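Class I phosphodiesterase PDEB1 (Leishmania major, PDB 2R8Q) belongs to the class I cyclic nucleotide phosphodiesterase family, whose all-helical catalytic domain here holds zinc, magnesium and 3-isobutyl-1-methylxanthine. Local coordinates at residues D37-R49 with Y103-Y115. Sequence-based numbering, arbitrary orientation.
Sequences DFTSPGFNLFEVR and YHVVDVCQTLHTY. With ZN (zinc ion), chain C.
Gln110 reaches from helix 103-115 into the two consecutive type I turns of 37-43. Gln110 NE2 donates to Phe38 O at 2.8 Å, nearly straight (166°) and in the amide plane, and to Ser40 O at 3.0 Å, more bent. Ser40 O also accepts the turn bond from Phe43 N, which arrives on the opposite face of the carbonyl. Gln110 OE1 accepts a hydrogen bond from water 2 at 2.7 Å, and that water gives a longer bond to Pro41 O. Glutamine suits this buried place because one amide supplies both donors and an acceptor; Gln110, bent at chi2 (-83°), packs its CD on Phe43 CD2. Water 1 bridges Thr39 O and His113 ND1, meeting the imidazole at its edge. The helix belongs to the all-helical phosphodiesterase fold, and its other side carries His104, whose NE2 binds zinc with His140, Asp141 and Asp254. Asn44, its side-chain carbonyl short enough to cap helix 45-49, accepts from Phe46 N. Leu45 offers a branched apolar tip, CD2, to Val106 CG1 (4.0 Å) and Tyr103 CB. One turn on, Arg49, a flat cation, lays its guanidinium on the Tyr103 ring, planes 11° apart, in an off-centre cation-pi stack.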
loop_
_atom_site.group_PDB
_atom_site.type_symbol
_atom_site.label_atom_id
_atom_site.label_comp_id
_atom_site.label_asym_id
_atom_site.label_seq_id
_atom_site.Cartn_x
_atom_site.Cartn_y
_atom_site.Cartn_z
ATOM N N ASP A 37 16.786 -16.479 29.378
ATOM C CA ASP A 37 16.058 -15.406 30.043
ATOM C C ASP A 37 15.767 -14.415 28.926
ATOM O O ASP A 37 16.621 -13.608 28.567
ATOM C CB ASP A 37 16.912 -14.728 31.112
ATOM C CG ASP A 37 16.184 -13.584 31.793
ATOM O OD1 ASP A 37 15.029 -13.295 31.409
ATOM O OD2 ASP A 37 16.764 -12.970 32.713
ATOM N N PHE A 38 14.564 -14.491 28.372
ATOM C CA PHE A 38 14.180 -13.618 27.269
ATOM C C PHE A 38 14.094 -12.142 27.651
ATOM O O PHE A 38 13.986 -11.283 26.778
ATOM C CB PHE A 38 12.846 -14.092 26.686
ATOM C CG PHE A 38 12.871 -15.518 26.199
ATOM C CD1 PHE A 38 11.737 -16.319 26.301
ATOM C CD2 PHE A 38 14.025 -16.061 25.639
ATOM C CE1 PHE A 38 11.752 -17.640 25.854
ATOM C CE2 PHE A 38 14.049 -17.382 25.189
ATOM C CZ PHE A 38 12.909 -18.172 25.297
ATOM N N THR A 39 14.156 -11.842 28.946
ATOM C CA THR A 39 14.083 -10.452 29.393
ATOM C C THR A 39 15.466 -9.833 29.574
ATOM O O THR A 39 15.582 -8.656 29.901
ATOM C CB THR A 39 13.336 -10.312 30.746
ATOM O OG1 THR A 39 14.156 -10.827 31.804
ATOM C CG2 THR A 39 12.022 -11.070 30.718
ATOM N N SER A 40 16.515 -10.622 29.348
ATOM C CA SER A 40 17.882 -10.140 29.536
ATOM C C SER A 40 18.593 -9.584 28.306
ATOM O O SER A 40 18.439 -10.100 27.201
ATOM C CB SER A 40 18.743 -11.264 30.121
ATOM O OG SER A 40 20.104 -10.877 30.192
ATOM N N PRO A 41 19.392 -8.519 28.490
ATOM C CA PRO A 41 20.127 -7.923 27.371
ATOM C C PRO A 41 21.136 -8.940 26.836
ATOM O O PRO A 41 21.592 -8.846 25.696
ATOM C CB PRO A 41 20.815 -6.719 28.011
ATOM C CG PRO A 41 19.866 -6.326 29.093
ATOM C CD PRO A 41 19.488 -7.664 29.686
ATOM N N GLY A 42 21.471 -9.911 27.680
ATOM C CA GLY A 42 22.429 -10.940 27.313
ATOM C C GLY A 42 21.862 -12.104 26.524
ATOM O O GLY A 42 22.612 -12.987 26.100
ATOM N N PHE A 43 20.546 -12.126 26.336
ATOM C CA PHE A 43 19.918 -13.196 25.570
ATOM C C PHE A 43 20.513 -13.208 24.166
ATOM O O PHE A 43 20.618 -12.163 23.522
ATOM C CB PHE A 43 18.404 -12.983 25.481
ATOM C CG PHE A 43 17.728 -13.902 24.508
ATOM C CD1 PHE A 43 17.678 -15.272 24.741
ATOM C CD2 PHE A 43 17.169 -13.400 23.336
ATOM C CE1 PHE A 43 17.081 -16.132 23.820
ATOM C CE2 PHE A 43 16.570 -14.249 22.409
ATOM C CZ PHE A 43 16.525 -15.621 22.651
ATOM N N ASN A 44 20.900 -14.392 23.696
ATOM C CA ASN A 44 21.499 -14.538 22.372
ATOM C C ASN A 44 20.603 -15.370 21.454
ATOM O O ASN A 44 20.555 -16.597 21.556
ATOM C CB ASN A 44 22.877 -15.202 22.508
ATOM C CG ASN A 44 23.598 -15.337 21.181
ATOM O OD1 ASN A 44 23.076 -14.968 20.130
ATOM N ND2 ASN A 44 24.813 -15.870 21.226
ATOM N N LEU A 45 19.895 -14.696 20.549
ATOM C CA LEU A 45 18.999 -15.381 19.626
ATOM C C LEU A 45 19.725 -16.360 18.707
ATOM O O LEU A 45 19.127 -17.328 18.246
ATOM C CB LEU A 45 18.207 -14.359 18.795
ATOM C CG LEU A 45 17.153 -14.906 17.821
ATOM C CD1 LEU A 45 16.101 -15.726 18.564
ATOM C CD2 LEU A 45 16.491 -13.736 17.100
ATOM N N PHE A 46 21.004 -16.119 18.432
ATOM C CA PHE A 46 21.739 -17.035 17.565
ATOM C C PHE A 46 21.906 -18.394 18.227
ATOM O O PHE A 46 21.953 -19.416 17.545
ATOM C CB PHE A 46 23.114 -16.472 17.191
ATOM C CG PHE A 46 23.056 -15.345 16.204
ATOM C CD1 PHE A 46 23.166 -14.026 16.628
ATOM C CD2 PHE A 46 22.871 -15.602 14.847
ATOM C CE1 PHE A 46 23.093 -12.975 15.717
ATOM C CE2 PHE A 46 22.794 -14.560 13.925
ATOM C CZ PHE A 46 22.907 -13.242 14.362
ATOM N N GLU A 47 21.992 -18.404 19.553
ATOM C CA GLU A 47 22.140 -19.658 20.286
ATOM C C GLU A 47 20.884 -20.497 20.071
ATOM O O GLU A 47 20.964 -21.695 19.798
ATOM C CB GLU A 47 22.330 -19.387 21.776
ATOM C CG GLU A 47 22.753 -20.609 22.571
ATOM C CD GLU A 47 22.703 -20.371 24.065
ATOM O OE1 GLU A 47 23.099 -19.271 24.506
ATOM O OE2 GLU A 47 22.274 -21.288 24.798
ATOM N N VAL A 48 19.724 -19.858 20.196
ATOM C CA VAL A 48 18.449 -20.538 19.996
ATOM C C VAL A 48 18.333 -21.054 18.563
ATOM O O VAL A 48 17.878 -22.173 18.332
ATOM C CB VAL A 48 17.256 -19.591 20.278
ATOM C CG1 VAL A 48 15.951 -20.254 19.867
ATOM C CG2 VAL A 48 17.220 -19.229 21.751
ATOM N N ARG A 49 18.748 -20.236 17.601
ATOM C CA ARG A 49 18.677 -20.617 16.196
ATOM C C ARG A 49 19.554 -21.816 15.866
ATOM O O ARG A 49 19.141 -22.717 15.139
ATOM C CB ARG A 49 19.080 -19.436 15.307
ATOM C CG ARG A 49 18.071 -18.302 15.313
ATOM C CD ARG A 49 18.610 -17.086 14.586
ATOM N NE ARG A 49 18.838 -17.330 13.163
ATOM C CZ ARG A 49 19.294 -16.408 12.320
ATOM N NH1 ARG A 49 19.571 -15.189 12.762
ATOM N NH2 ARG A 49 19.470 -16.699 11.038
ATOM N N TYR A 103 13.946 -13.404 12.122
ATOM C CA TYR A 103 14.832 -13.289 13.279
ATOM C C TYR A 103 15.176 -11.850 13.641
ATOM O O TYR A 103 15.377 -11.537 14.815
ATOM C CB TYR A 103 16.109 -14.093 13.049
ATOM C CG TYR A 103 15.837 -15.547 12.748
ATOM C CD1 TYR A 103 16.198 -16.102 11.521
ATOM C CD2 TYR A 103 15.200 -16.366 13.682
ATOM C CE1 TYR A 103 15.935 -17.438 11.230
ATOM C CE2 TYR A 103 14.928 -17.705 13.398
ATOM C CZ TYR A 103 15.298 -18.233 12.172
ATOM O OH TYR A 103 15.039 -19.553 11.871
ATOM N N HIS A 104 15.253 -10.975 12.644
ATOM C CA HIS A 104 15.553 -9.574 12.920
ATOM C C HIS A 104 14.437 -8.922 13.728
ATOM O O HIS A 104 14.710 -8.179 14.668
ATOM C CB HIS A 104 15.746 -8.785 11.616
ATOM C CG HIS A 104 15.682 -7.296 11.793
ATOM N ND1 HIS A 104 16.613 -6.587 12.526
ATOM C CD2 HIS A 104 14.812 -6.378 11.307
ATOM C CE1 HIS A 104 16.322 -5.299 12.477
ATOM N NE2 HIS A 104 15.234 -5.145 11.743
ATOM N N VAL A 105 13.179 -9.188 13.377
ATOM C CA VAL A 105 12.096 -8.548 14.123
ATOM C C VAL A 105 11.900 -9.177 15.498
ATOM O O VAL A 105 11.483 -8.502 16.434
ATOM C CB VAL A 105 10.758 -8.515 13.322
ATOM C CG1 VAL A 105 10.975 -7.759 12.011
ATOM C CG2 VAL A 105 10.233 -9.919 13.054
ATOM N N VAL A 106 12.223 -10.461 15.629
ATOM C CA VAL A 106 12.132 -11.123 16.924
ATOM C C VAL A 106 13.190 -10.442 17.798
ATOM O O VAL A 106 12.949 -10.126 18.966
ATOM C CB VAL A 106 12.439 -12.635 16.799
ATOM C CG1 VAL A 106 12.674 -13.250 18.181
ATOM C CG2 VAL A 106 11.275 -13.330 16.099
ATOM N N ASP A 107 14.363 -10.203 17.216
ATOM C CA ASP A 107 15.440 -9.534 17.935
ATOM C C ASP A 107 15.048 -8.114 18.351
ATOM O O ASP A 107 15.288 -7.712 19.483
ATOM C CB ASP A 107 16.703 -9.487 17.071
ATOM C CG ASP A 107 17.817 -8.678 17.705
ATOM O OD1 ASP A 107 18.151 -8.939 18.881
ATOM O OD2 ASP A 107 18.365 -7.784 17.023
ATOM N N VAL A 108 14.447 -7.347 17.444
ATOM C CA VAL A 108 14.057 -5.984 17.789
ATOM C C VAL A 108 13.010 -5.992 18.902
ATOM O O VAL A 108 13.060 -5.168 19.812
ATOM C CB VAL A 108 13.527 -5.221 16.546
ATOM C CG1 VAL A 108 12.963 -3.864 16.948
ATOM C CG2 VAL A 108 14.664 -5.022 15.552
ATOM N N CYS A 109 12.075 -6.937 18.836
ATOM C CA CYS A 109 11.033 -7.045 19.854
ATOM C C CYS A 109 11.659 -7.334 21.220
ATOM O O CYS A 109 11.383 -6.643 22.200
ATOM C CB CYS A 109 10.053 -8.156 19.468
ATOM S SG CYS A 109 8.673 -8.407 20.619
ATOM N N GLN A 110 12.517 -8.347 21.272
ATOM C CA GLN A 110 13.178 -8.729 22.518
ATOM C C GLN A 110 14.053 -7.596 23.055
ATOM O O GLN A 110 14.091 -7.335 24.265
ATOM C CB GLN A 110 14.020 -9.988 22.277
ATOM C CG GLN A 110 14.581 -10.668 23.529
ATOM C CD GLN A 110 15.875 -10.049 24.029
ATOM O OE1 GLN A 110 16.730 -9.646 23.240
ATOM N NE2 GLN A 110 16.035 -9.993 25.349
ATOM N N THR A 111 14.744 -6.914 22.149
ATOM C CA THR A 111 15.619 -5.810 22.524
ATOM C C THR A 111 14.809 -4.657 23.119
ATOM O O THR A 111 15.208 -4.056 24.123
ATOM C CB THR A 111 16.410 -5.311 21.302
ATOM O OG1 THR A 111 17.235 -6.372 20.803
ATOM C CG2 THR A 111 17.284 -4.127 21.675
ATOM N N LEU A 112 13.667 -4.349 22.513
ATOM C CA LEU A 112 12.834 -3.272 23.028
ATOM C C LEU A 112 12.339 -3.607 24.428
ATOM O O LEU A 112 12.207 -2.721 25.271
ATOM C CB LEU A 112 11.651 -3.009 22.094
ATOM C CG LEU A 112 12.037 -2.311 20.789
ATOM C CD1 LEU A 112 10.827 -2.225 19.873
ATOM C CD2 LEU A 112 12.577 -0.921 21.094
ATOM N N HIS A 113 12.066 -4.884 24.680
ATOM C CA HIS A 113 11.614 -5.276 26.005
ATOM C C HIS A 113 12.728 -4.922 26.987
ATOM O O HIS A 113 12.463 -4.353 28.044
ATOM C CB HIS A 113 11.302 -6.776 26.056
ATOM C CG HIS A 113 10.726 -7.233 27.363
ATOM N ND1 HIS A 113 11.484 -7.365 28.506
ATOM C CD2 HIS A 113 9.463 -7.583 27.707
ATOM C CE1 HIS A 113 10.716 -7.778 29.497
ATOM N NE2 HIS A 113 9.483 -7.918 29.040
ATOM N N THR A 114 13.979 -5.221 26.633
ATOM C CA THR A 114 15.072 -4.898 27.546
ATOM C C THR A 114 15.214 -3.392 27.767
ATOM O O THR A 114 15.575 -2.956 28.855
ATOM C CB THR A 114 16.443 -5.479 27.082
ATOM O OG1 THR A 114 16.921 -4.773 25.932
ATOM C CG2 THR A 114 16.309 -6.957 26.762
ATOM N N TYR A 115 14.916 -2.590 26.748
ATOM C CA TYR A 115 15.024 -1.144 26.901
ATOM C C TYR A 115 13.928 -0.623 27.821
ATOM O O TYR A 115 14.165 0.246 28.661
ATOM C CB TYR A 115 14.906 -0.439 25.545
ATOM C CG TYR A 115 16.070 -0.659 24.601
ATOM C CD1 TYR A 115 16.014 -0.191 23.290
ATOM C CD2 TYR A 115 17.230 -1.321 25.015
ATOM C CE1 TYR A 115 17.072 -0.373 22.412
ATOM C CE2 TYR A 115 18.300 -1.510 24.138
ATOM C CZ TYR A 115 18.211 -1.031 22.837
ATOM O OH TYR A 115 19.251 -1.222 21.955
HETATM ZN ZN ZN C . 14.323 -3.291 10.995
HETATM O O HOH W 1 13.732 -6.608 30.166
HETATM O O HOH W 2 19.157 -8.394 23.551
HETATM O O HOH W 3 13.957 -1.396 10.031
HETATM O O HOH W 4 16.235 -2.924 9.791
#